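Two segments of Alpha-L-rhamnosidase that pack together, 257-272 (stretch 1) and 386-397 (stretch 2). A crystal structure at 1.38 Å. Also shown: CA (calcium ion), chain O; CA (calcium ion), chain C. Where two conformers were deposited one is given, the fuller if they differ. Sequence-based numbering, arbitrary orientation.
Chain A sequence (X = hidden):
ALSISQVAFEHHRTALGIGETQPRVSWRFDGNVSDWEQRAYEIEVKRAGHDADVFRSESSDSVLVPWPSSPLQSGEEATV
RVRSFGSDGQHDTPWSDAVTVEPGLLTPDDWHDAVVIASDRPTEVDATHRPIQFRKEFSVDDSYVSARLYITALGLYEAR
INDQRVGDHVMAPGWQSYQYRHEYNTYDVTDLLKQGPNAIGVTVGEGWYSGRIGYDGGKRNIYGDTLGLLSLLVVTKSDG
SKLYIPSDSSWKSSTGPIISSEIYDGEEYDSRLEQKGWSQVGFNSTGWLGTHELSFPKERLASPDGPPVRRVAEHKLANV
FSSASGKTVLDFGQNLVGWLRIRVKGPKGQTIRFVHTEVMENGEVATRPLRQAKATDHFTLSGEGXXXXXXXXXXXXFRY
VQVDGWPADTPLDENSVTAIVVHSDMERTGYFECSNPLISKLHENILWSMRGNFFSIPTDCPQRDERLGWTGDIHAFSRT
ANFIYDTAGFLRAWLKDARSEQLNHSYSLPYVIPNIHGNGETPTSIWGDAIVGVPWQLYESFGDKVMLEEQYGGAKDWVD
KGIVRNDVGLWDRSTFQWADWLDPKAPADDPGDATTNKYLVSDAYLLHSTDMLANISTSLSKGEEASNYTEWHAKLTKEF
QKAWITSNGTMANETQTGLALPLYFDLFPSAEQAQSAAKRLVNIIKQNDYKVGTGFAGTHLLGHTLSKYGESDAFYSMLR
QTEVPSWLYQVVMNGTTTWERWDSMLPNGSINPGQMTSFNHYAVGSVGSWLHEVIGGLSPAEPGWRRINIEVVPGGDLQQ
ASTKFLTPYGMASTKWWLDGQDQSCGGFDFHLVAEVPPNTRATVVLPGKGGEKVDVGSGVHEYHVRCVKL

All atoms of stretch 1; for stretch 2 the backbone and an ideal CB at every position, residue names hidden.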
# COMPACT_ATOMS: atom_id res chain seq x y z
N PRO A 257 17.30 -7.59 -25.98
CA PRO A 257 18.44 -7.62 -25.08
C PRO A 257 18.17 -8.23 -23.70
O PRO A 257 19.13 -8.63 -23.01
CB PRO A 257 18.85 -6.15 -24.97
CG PRO A 257 17.54 -5.38 -25.24
CD PRO A 257 16.84 -6.23 -26.29
N ILE A 258 16.91 -8.22 -23.26
CA ILE A 258 16.67 -8.86 -21.96
C ILE A 258 16.72 -10.37 -22.16
O ILE A 258 15.86 -10.93 -22.84
CB ILE A 258 15.37 -8.39 -21.28
CG1 ILE A 258 15.20 -6.87 -21.23
CG2 ILE A 258 15.29 -9.01 -19.89
CD1 ILE A 258 13.80 -6.41 -20.90
N ILE A 259 17.68 -11.02 -21.48
CA ILE A 259 17.81 -12.46 -21.51
C ILE A 259 16.83 -13.11 -20.53
O ILE A 259 16.17 -14.11 -20.84
CB ILE A 259 19.26 -12.89 -21.20
CG1 ILE A 259 20.25 -12.20 -22.13
CG2 ILE A 259 19.39 -14.40 -21.26
CD1 ILE A 259 19.98 -12.40 -23.61
N SER A 260 16.76 -12.54 -19.32
CA SER A 260 15.82 -12.99 -18.31
C SER A 260 15.49 -11.80 -17.42
O SER A 260 16.33 -10.93 -17.24
CB SER A 260 16.34 -14.16 -17.50
OG SER A 260 17.52 -13.79 -16.84
N SER A 261 14.28 -11.78 -16.88
CA SER A 261 13.91 -10.72 -15.91
C SER A 261 12.82 -11.26 -14.98
O SER A 261 11.74 -11.57 -15.46
CB SER A 261 13.48 -9.46 -16.65
OG SER A 261 13.40 -8.36 -15.76
N GLU A 262 13.20 -11.46 -13.72
CA GLU A 262 12.42 -12.24 -12.75
C GLU A 262 12.30 -11.40 -11.48
O GLU A 262 13.26 -10.79 -11.07
CB GLU A 262 13.12 -13.55 -12.41
CG GLU A 262 13.45 -14.39 -13.62
CD GLU A 262 14.18 -15.63 -13.18
OE1 GLU A 262 13.56 -16.47 -12.47
OE2 GLU A 262 15.37 -15.79 -13.63
N ILE A 263 11.11 -11.43 -10.88
CA ILE A 263 10.81 -10.69 -9.64
C ILE A 263 11.91 -11.01 -8.61
O ILE A 263 12.54 -10.11 -8.03
CB ILE A 263 9.40 -11.04 -9.11
CG1 ILE A 263 8.27 -10.63 -10.06
CG2 ILE A 263 9.17 -10.47 -7.72
CD1 ILE A 263 8.19 -9.15 -10.38
N TYR A 264 12.09 -12.32 -8.34
CA TYR A 264 13.01 -12.72 -7.26
C TYR A 264 14.47 -12.71 -7.68
O TYR A 264 15.36 -12.16 -7.00
CB TYR A 264 12.69 -14.10 -6.68
CG TYR A 264 11.35 -14.23 -5.99
CD1 TYR A 264 10.63 -13.15 -5.47
CD2 TYR A 264 10.80 -15.49 -5.87
CE1 TYR A 264 9.41 -13.36 -4.84
CE2 TYR A 264 9.60 -15.71 -5.23
CZ TYR A 264 8.89 -14.64 -4.70
OH TYR A 264 7.67 -14.89 -4.11
N ASP A 265 14.78 -13.35 -8.82
CA ASP A 265 16.19 -13.57 -9.11
C ASP A 265 16.90 -12.38 -9.77
O ASP A 265 18.11 -12.26 -9.62
CB ASP A 265 16.42 -14.86 -9.89
CG ASP A 265 16.32 -16.13 -9.04
OD1 ASP A 265 16.32 -16.03 -7.77
OD2 ASP A 265 16.20 -17.24 -9.65
N GLY A 266 16.17 -11.50 -10.45
CA GLY A 266 16.73 -10.33 -11.08
C GLY A 266 16.72 -10.43 -12.60
O GLY A 266 16.03 -11.25 -13.19
N GLU A 267 17.49 -9.55 -13.21
CA GLU A 267 17.48 -9.36 -14.66
C GLU A 267 18.90 -9.54 -15.23
O GLU A 267 19.86 -8.94 -14.71
CB GLU A 267 16.99 -7.96 -15.04
CG GLU A 267 17.08 -7.69 -16.53
CD GLU A 267 16.26 -6.52 -17.03
OE1 GLU A 267 15.05 -6.42 -16.62
OE2 GLU A 267 16.85 -5.64 -17.73
N GLU A 268 18.99 -10.32 -16.32
CA GLU A 268 20.19 -10.45 -17.17
C GLU A 268 19.88 -9.71 -18.49
O GLU A 268 18.91 -10.07 -19.18
CB GLU A 268 20.56 -11.90 -17.40
CG GLU A 268 21.72 -12.04 -18.36
CD GLU A 268 22.22 -13.45 -18.63
OE1 GLU A 268 21.82 -14.40 -17.94
OE2 GLU A 268 23.05 -13.59 -19.54
N TYR A 269 20.67 -8.68 -18.77
CA TYR A 269 20.49 -7.83 -19.94
C TYR A 269 21.79 -7.87 -20.75
O TYR A 269 22.84 -7.51 -20.21
CB TYR A 269 20.17 -6.41 -19.48
CG TYR A 269 19.81 -5.44 -20.56
CD1 TYR A 269 20.79 -4.72 -21.24
CD2 TYR A 269 18.49 -5.19 -20.90
CE1 TYR A 269 20.46 -3.79 -22.21
CE2 TYR A 269 18.15 -4.27 -21.86
CZ TYR A 269 19.13 -3.56 -22.54
OH TYR A 269 18.77 -2.67 -23.51
N ASP A 270 21.66 -8.16 -22.04
CA ASP A 270 22.82 -8.18 -22.96
C ASP A 270 22.63 -7.05 -23.96
O ASP A 270 21.89 -7.21 -24.94
CB ASP A 270 23.02 -9.53 -23.63
CG ASP A 270 24.28 -9.61 -24.47
OD1 ASP A 270 24.92 -8.53 -24.69
OD2 ASP A 270 24.60 -10.76 -24.89
N SER A 271 23.30 -5.92 -23.73
CA SER A 271 23.07 -4.73 -24.55
C SER A 271 23.55 -4.92 -26.01
O SER A 271 23.17 -4.16 -26.89
CB SER A 271 23.72 -3.49 -23.94
OG SER A 271 25.14 -3.56 -23.98
N ARG A 272 24.36 -5.95 -26.25
CA ARG A 272 24.80 -6.27 -27.59
C ARG A 272 23.62 -6.70 -28.47
O ARG A 272 23.72 -6.67 -29.71
CB ARG A 272 25.88 -7.36 -27.59
CG ARG A 272 27.16 -6.95 -26.88
CD ARG A 272 28.09 -8.11 -26.69
NE ARG A 272 27.53 -9.16 -25.86
CZ ARG A 272 28.11 -10.30 -25.55
NH1 ARG A 272 29.31 -10.59 -26.05
NH2 ARG A 272 27.45 -11.18 -24.81
N UNK A 386 28.60 5.58 -23.91
CA UNK A 386 28.01 5.59 -22.60
C UNK A 386 26.60 5.00 -22.69
O UNK A 386 25.79 5.41 -23.50
CB UNK A 386 27.99 7.01 -22.02
N UNK A 387 26.32 4.02 -21.84
CA UNK A 387 25.02 3.34 -21.87
C UNK A 387 24.26 3.68 -20.58
O UNK A 387 24.87 3.84 -19.56
CB UNK A 387 25.19 1.83 -22.02
N UNK A 388 22.93 3.79 -20.67
CA UNK A 388 22.09 3.95 -19.51
C UNK A 388 21.15 2.75 -19.41
O UNK A 388 20.59 2.31 -20.43
CB UNK A 388 21.31 5.26 -19.58
N UNK A 389 20.99 2.24 -18.19
CA UNK A 389 20.16 1.04 -17.99
C UNK A 389 19.49 1.10 -16.63
O UNK A 389 20.09 1.49 -15.63
CB UNK A 389 21.00 -0.24 -18.11
N UNK A 390 18.27 0.57 -16.65
CA UNK A 390 17.53 0.15 -15.48
C UNK A 390 16.88 -1.17 -15.85
O UNK A 390 16.49 -1.35 -17.03
CB UNK A 390 16.50 1.19 -15.04
N UNK A 391 16.70 -2.10 -14.90
CA UNK A 391 15.95 -3.32 -15.21
C UNK A 391 14.49 -3.00 -15.49
O UNK A 391 13.98 -1.93 -15.06
CB UNK A 391 16.06 -4.32 -14.06
N UNK A 392 13.80 -3.95 -16.11
CA UNK A 392 12.42 -3.75 -16.56
C UNK A 392 11.39 -4.52 -15.76
O UNK A 392 10.30 -3.97 -15.48
CB UNK A 392 12.30 -4.15 -18.03
N UNK A 393 11.67 -5.75 -15.37
CA UNK A 393 10.61 -6.61 -14.80
C UNK A 393 11.04 -7.30 -13.50
O UNK A 393 10.54 -8.39 -13.15
CB UNK A 393 10.20 -7.67 -15.82
N UNK A 394 11.92 -6.63 -12.75
CA UNK A 394 12.33 -7.13 -11.44
C UNK A 394 12.24 -5.98 -10.44
O UNK A 394 12.15 -4.82 -10.82
CB UNK A 394 13.74 -7.71 -11.48
N UNK A 395 12.39 -6.31 -9.15
CA UNK A 395 12.65 -5.26 -8.18
C UNK A 395 13.38 -5.90 -7.00
O UNK A 395 13.29 -7.11 -6.82
CB UNK A 395 11.36 -4.57 -7.74
N UNK A 396 14.04 -5.06 -6.20
CA UNK A 396 14.83 -5.54 -5.08
C UNK A 396 14.59 -4.67 -3.84
O UNK A 396 14.28 -3.50 -3.97
CB UNK A 396 16.32 -5.56 -5.45
N UNK A 397 14.85 -5.26 -2.69
CA UNK A 397 14.82 -4.55 -1.42
C UNK A 397 16.24 -4.54 -0.87
O UNK A 397 16.79 -5.59 -0.65
CB UNK A 397 13.84 -5.19 -0.44
CA CA O . 23.69 -15.68 -18.71
CA CA C . 12.50 -0.86 -18.84

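Position 386 lies beyond the reach of stretch 1, which sets no constraint there; the residue is Val386. At 387 the CA-to-CB bond points toward stretch 1, but no atom of that stretch comes within 5.5 Å of the ideal CB. A long polar side chain could cross the gap to the hydroxyl of Ser271, and glutamine, glutamate, lysine or arginine would all suit. It is Gln387, whose NE2 donates to Ser271 OG at 2.8 Å. Position 388 is out of reach; it is Glu388.

Position 389 points toward stretch 1, its ideal CB 5.5 Å from Tyr269 CE1, and the carboxylate of Glu267 lies beyond. A large side chain is favoured, either aromatic with a donor or long and basic. Trp389 meets both features: its NE1 lies over one face of the Tyr269 ring, 3.4 Å from Tyr269 CG, and donates to Glu267 OE2 at 3.2 Å. The two rings meet obliquely, their planes at 54°.

Position 390 points away, so many residues would do; it is Glu390. At 391 the ideal CB is 3.5 Å from Glu267 OE1, so an acidic side chain is unwelcome, while alanine, serine, threonine or, with phi at -67°, proline would suit. Pro391 places CB 3.6 Å from Glu267 OE1.

At 392 the backbone N already serves Glu267 OE1 (2.8 Å, nearly linear), while the calcium ion of chain C lies nearby. A small oxygen-bearing side chain, serine or aspartate, would suit. Ser392 OG binds this calcium at 2.4 Å and donates to water 3, which in turn donates to Glu267 OE2.

The ideal CB of 393 is only 3.3 Å from Ser261 OG, yet the bond runs sideways, and the end of Ile258 offers an apolar surface. Leucine, methionine or an aromatic would fit. Phe393 places CE2 4.0 Å from Ile258 CD1, and Phe393 N donates a weak hydrogen bond to Ser261 OG (3.2 Å, 130°).

Position 394 sits tightly against the turn, its ideal CB 3.1 Å from Glu262 O and 4.0 Å from Gly266 CA. A compact donor, serine or threonine, suits best. Thr394 OG1 donates to Glu262 O at 2.7 Å, and CG2 approaches Glu267 CB (4.2 Å).

At 395 the bond runs sideways, and a long apolar or aromatic side chain could reach Ile263. Tyr395 does so, CE1 lying 4.1 Å from Ile263 CG2. Position 396 also points sideways; Gly266 leaves its CA open to a ring or long side chain. His396 brings its ring edge there, CE1 4.0 Å from Gly266 CA. Position 397 is out of reach; it is Gly397.

Stretch 2 386-397: VQEWEPSFTYHG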
# COMPACT_ATOMS: atom_id res chain seq x y z
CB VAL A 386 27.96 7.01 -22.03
CG1 VAL A 386 27.23 7.05 -20.69
CG2 VAL A 386 29.35 7.58 -21.91
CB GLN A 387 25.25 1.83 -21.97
CG GLN A 387 26.06 1.44 -23.21
CD GLN A 387 26.27 -0.06 -23.27
OE1 GLN A 387 27.38 -0.54 -22.98
NE2 GLN A 387 25.22 -0.79 -23.62
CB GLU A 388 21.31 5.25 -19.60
CG GLU A 388 22.19 6.46 -19.55
CD GLU A 388 21.44 7.77 -19.44
OE1 GLU A 388 20.27 7.80 -19.84
OE2 GLU A 388 22.04 8.73 -18.95
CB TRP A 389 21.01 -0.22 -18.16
CG TRP A 389 20.34 -1.52 -17.79
CD1 TRP A 389 19.57 -2.30 -18.59
CD2 TRP A 389 20.38 -2.18 -16.51
NE1 TRP A 389 19.15 -3.42 -17.92
CE2 TRP A 389 19.62 -3.36 -16.64
CE3 TRP A 389 20.93 -1.85 -15.26
CZ2 TRP A 389 19.46 -4.24 -15.57
CZ3 TRP A 389 20.77 -2.73 -14.21
CH2 TRP A 389 20.04 -3.90 -14.37
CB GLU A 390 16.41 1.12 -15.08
CG GLU A 390 16.89 2.46 -14.58
CD GLU A 390 15.79 3.49 -14.27
OE1 GLU A 390 14.63 3.11 -13.92
OE2 GLU A 390 16.14 4.67 -14.34
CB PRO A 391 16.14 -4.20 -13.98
CG PRO A 391 16.36 -3.18 -12.86
CD PRO A 391 17.10 -2.01 -13.49
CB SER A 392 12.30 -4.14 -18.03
OG SER A 392 13.00 -3.24 -18.86
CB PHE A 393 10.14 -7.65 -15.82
CG PHE A 393 9.74 -7.03 -17.14
CD1 PHE A 393 8.68 -6.14 -17.22
CD2 PHE A 393 10.46 -7.31 -18.31
CE1 PHE A 393 8.33 -5.57 -18.44
CE2 PHE A 393 10.11 -6.72 -19.52
CZ PHE A 393 9.03 -5.87 -19.59
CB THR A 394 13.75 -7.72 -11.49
OG1 THR A 394 14.05 -8.38 -10.26
CG2 THR A 394 14.80 -6.66 -11.70
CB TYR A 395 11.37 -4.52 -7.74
CG TYR A 395 10.40 -5.24 -6.84
CD1 TYR A 395 9.43 -6.13 -7.26
CD2 TYR A 395 10.37 -4.90 -5.50
CE1 TYR A 395 8.45 -6.62 -6.40
CE2 TYR A 395 9.44 -5.42 -4.62
CZ TYR A 395 8.45 -6.26 -5.07
OH TYR A 395 7.46 -6.71 -4.24
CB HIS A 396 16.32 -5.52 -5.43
CG HIS A 396 16.68 -5.95 -6.80
ND1 HIS A 396 16.41 -7.21 -7.31
CD2 HIS A 396 17.26 -5.24 -7.77
CE1 HIS A 396 16.91 -7.25 -8.56
NE2 HIS A 396 17.45 -6.07 -8.86
O HOH W 1 9.36 -10.59 -14.27
O HOH W 2 14.92 -9.45 -6.80
O HOH W 3 15.73 -3.45 -18.75
O HOH W 4 14.30 0.25 -18.12
O HOH W 5 25.39 -17.37 -18.80
O HOH W 6 22.59 -16.44 -20.58
O HOH W 7 13.36 -0.79 -20.65
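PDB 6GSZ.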